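Long-range contact in constitutive androstane receptor (Mus musculus, PDB 1XNX), which activates transcription from retinoic acid, phenobarbital and xenobiotic response elements as a nuclear receptor that pairs with RXR: residues V22-L26 against F83-P88. Coordinates in Å, arbitrary orientation, origin at the centre of the assembly. Numbering follows the deposited sequence.
Sequences VQILL and FTKDLP
Residues 22-26 form one regular turn inside helix 16-32, with L26 N hydrogen-bonded to V22 O at 2.8 Å. Segment 83-88 carries the end of helix 62-85: D86 is the first residue to leave helical phi/psi, D86 N still reaches F83 O (3.2 Å) and L87 N reaches T84 O (2.6 Å). L87, extended at phi/psi -110/108, then sits at the N-cap position of helix 88-91. The backbones come nearest at L25 and L87, CA to CA 7.1 Å.

L87 (m, t) and L25 (m, t) both leave their backbones sideways but bring their ends together, L25 CD2 lying 3.5 Å from L87 CD1. L25 CD2 is 4.2 Å from F83 CZ; F83, chi1 t, sets its ring edge against the carbonyl of L25, CE1 to O 3.7 Å. I24 points toward the turn, its CG2 4.1 Å from L87 CD2 and 4.2 Å from P88 CD. L25 also packs on V168, L169 and A172 of helix 164-175, continuing the layered helical core of this nuclear receptor ligand-binding domain, away from the steroid pocket. The D86 carboxylate salt-bridges R31, farther along helix 16-32.

No hydrogen bond crosses between the segments; their 216 Å² interface rests mainly on apolar side-chain packing.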
ATOM      1  N   VAL A  22     -26.545   2.175  -1.779  1.00 25.49           N
ATOM      2  CA  VAL A  22     -25.109   2.276  -1.609  1.00 25.59           C
ATOM      3  C   VAL A  22     -24.799   3.505  -0.772  1.00 26.36           C
ATOM      4  O   VAL A  22     -24.013   3.449   0.180  1.00 24.81           O
ATOM      5  CB  VAL A  22     -24.369   2.420  -2.958  1.00 27.01           C
ATOM      6  CG1 VAL A  22     -22.876   2.610  -2.698  1.00 32.66           C
ATOM      7  CG2 VAL A  22     -24.612   1.193  -3.843  1.00 27.05           C
ATOM      8  N   GLN A  23     -25.430   4.621  -1.124  1.00 27.72           N
ATOM      9  CA  GLN A  23     -25.199   5.870  -0.411  1.00 28.02           C
ATOM     10  C   GLN A  23     -25.546   5.749   1.072  1.00 26.64           C
ATOM     11  O   GLN A  23     -24.782   6.214   1.929  1.00 24.07           O
ATOM     12  CB  GLN A  23     -25.991   7.002  -1.074  1.00 28.68           C
ATOM     13  CG  GLN A  23     -25.587   7.223  -2.531  1.00 37.28           C
ATOM     14  CD  GLN A  23     -24.116   7.619  -2.696  1.00 40.87           C
ATOM     15  OE1 GLN A  23     -23.487   7.302  -3.707  1.00 41.03           O
ATOM     16  NE2 GLN A  23     -23.572   8.329  -1.710  1.00 39.14           N
ATOM     17  N   ILE A  24     -26.681   5.116   1.374  1.00 24.52           N
ATOM     18  CA  ILE A  24     -27.093   4.932   2.760  1.00 23.41           C
ATOM     19  C   ILE A  24     -26.009   4.133   3.489  1.00 24.33           C
ATOM     20  O   ILE A  24     -25.586   4.509   4.585  1.00 26.08           O
ATOM     21  CB  ILE A  24     -28.459   4.192   2.852  1.00 21.66           C
ATOM     22  CG1 ILE A  24     -29.586   5.150   2.486  1.00 18.73           C
ATOM     23  CG2 ILE A  24     -28.685   3.647   4.254  1.00 22.92           C
ATOM     24  CD1 ILE A  24     -30.962   4.522   2.518  1.00 19.82           C
ATOM     25  N   LEU A  25     -25.556   3.041   2.872  1.00 22.38           N
ATOM     26  CA  LEU A  25     -24.505   2.215   3.458  1.00 21.89           C
ATOM     27  C   LEU A  25     -23.271   3.076   3.730  1.00 22.69           C
ATOM     28  O   LEU A  25     -22.791   3.149   4.871  1.00 22.82           O
ATOM     29  CB  LEU A  25     -24.136   1.064   2.519  1.00 20.56           C
ATOM     30  CG  LEU A  25     -25.015  -0.195   2.531  1.00 21.88           C
ATOM     31  CD1 LEU A  25     -24.376  -1.259   1.651  1.00 26.06           C
ATOM     32  CD2 LEU A  25     -25.160  -0.723   3.953  1.00 18.03           C
ATOM     33  N   LEU A  26     -22.764   3.734   2.685  1.00 21.82           N
ATOM     34  CA  LEU A  26     -21.604   4.608   2.827  1.00 21.71           C
ATOM     35  C   LEU A  26     -21.807   5.596   3.977  1.00 22.80           C
ATOM     36  O   LEU A  26     -20.925   5.776   4.823  1.00 25.40           O
ATOM     37  CB  LEU A  26     -21.359   5.388   1.534  1.00 19.59           C
ATOM     38  CG  LEU A  26     -20.777   4.623   0.343  1.00 27.21           C
ATOM     39  CD1 LEU A  26     -20.634   5.562  -0.831  1.00 30.94           C
ATOM     40  CD2 LEU A  26     -19.420   4.036   0.704  1.00 33.03           C
ATOM     41  N   PHE A  83     -23.331   1.069  13.173  1.00 27.24           N
ATOM     42  CA  PHE A  83     -23.321   0.982  11.725  1.00 27.62           C
ATOM     43  C   PHE A  83     -24.592   0.305  11.219  1.00 30.62           C
ATOM     44  O   PHE A  83     -25.344   0.879  10.436  1.00 29.37           O
ATOM     45  CB  PHE A  83     -22.106   0.187  11.243  1.00 28.75           C
ATOM     46  CG  PHE A  83     -22.158  -0.155   9.780  1.00 21.36           C
ATOM     47  CD1 PHE A  83     -22.288   0.850   8.822  1.00 19.47           C
ATOM     48  CD2 PHE A  83     -22.108  -1.478   9.358  1.00 19.78           C
ATOM     49  CE1 PHE A  83     -22.371   0.538   7.471  1.00 23.73           C
ATOM     50  CE2 PHE A  83     -22.190  -1.798   8.009  1.00 22.45           C
ATOM     51  CZ  PHE A  83     -22.322  -0.789   7.064  1.00 22.08           C
ATOM     52  N   THR A  84     -24.823  -0.924  11.668  1.00 31.55           N
ATOM     53  CA  THR A  84     -26.001  -1.663  11.243  1.00 32.44           C
ATOM     54  C   THR A  84     -27.262  -0.897  11.619  1.00 30.00           C
ATOM     55  O   THR A  84     -28.130  -0.677  10.770  1.00 29.52           O
ATOM     56  CB  THR A  84     -26.047  -3.087  11.879  1.00 33.10           C
ATOM     57  OG1 THR A  84     -26.149  -2.984  13.305  1.00 28.25           O
ATOM     58  CG2 THR A  84     -24.792  -3.871  11.513  1.00 35.89           C
ATOM     59  N   LYS A  85     -27.354  -0.482  12.884  1.00 25.68           N
ATOM     60  CA  LYS A  85     -28.515   0.260  13.366  1.00 25.11           C
ATOM     61  C   LYS A  85     -28.960   1.423  12.467  1.00 25.83           C
ATOM     62  O   LYS A  85     -30.122   1.822  12.513  1.00 23.57           O
ATOM     63  CB  LYS A  85     -28.264   0.784  14.784  1.00 24.38           C
ATOM     64  CG  LYS A  85     -28.513  -0.242  15.895  1.00 32.31           C
ATOM     65  CD  LYS A  85     -29.917  -0.824  15.762  1.00 44.18           C
ATOM     66  CE  LYS A  85     -30.504  -1.315  17.086  1.00 47.68           C
ATOM     67  NZ  LYS A  85     -31.944  -1.675  16.918  1.00 31.44           N
ATOM     68  N   ASP A  86     -28.044   1.959  11.661  1.00 29.61           N
ATOM     69  CA  ASP A  86     -28.343   3.062  10.745  1.00 30.70           C
ATOM     70  C   ASP A  86     -28.864   2.562   9.399  1.00 31.73           C
ATOM     71  O   ASP A  86     -29.003   3.340   8.451  1.00 33.06           O
ATOM     72  CB  ASP A  86     -27.093   3.917  10.499  1.00 32.06           C
ATOM     73  CG  ASP A  86     -27.005   5.123  11.429  1.00 39.02           C
ATOM     74  OD1 ASP A  86     -27.756   5.159  12.427  1.00 45.13           O
ATOM     75  OD2 ASP A  86     -26.181   6.030  11.166  1.00 44.45           O
ATOM     76  N   LEU A  87     -29.140   1.266   9.303  1.00 31.10           N
ATOM     77  CA  LEU A  87     -29.652   0.709   8.056  1.00 31.27           C
ATOM     78  C   LEU A  87     -31.113   0.311   8.223  1.00 32.33           C
ATOM     79  O   LEU A  87     -31.434  -0.681   8.886  1.00 28.45           O
ATOM     80  CB  LEU A  87     -28.836  -0.515   7.617  1.00 31.32           C
ATOM     81  CG  LEU A  87     -27.313  -0.389   7.500  1.00 29.90           C
ATOM     82  CD1 LEU A  87     -26.737  -1.688   6.929  1.00 28.93           C
ATOM     83  CD2 LEU A  87     -26.955   0.805   6.620  1.00 36.12           C
ATOM     84  N   PRO A  88     -32.023   1.086   7.613  1.00 37.97           N
ATOM     85  CA  PRO A  88     -33.458   0.803   7.702  1.00 39.21           C
ATOM     86  C   PRO A  88     -33.769  -0.644   7.317  1.00 38.56           C
ATOM     87  O   PRO A  88     -34.650  -1.278   7.887  1.00 35.82           O
ATOM     88  CB  PRO A  88     -34.066   1.818   6.733  1.00 33.58           C
ATOM     89  CG  PRO A  88     -32.984   1.991   5.717  1.00 39.98           C
ATOM     90  CD  PRO A  88     -31.758   2.105   6.584  1.00 39.09           C
TER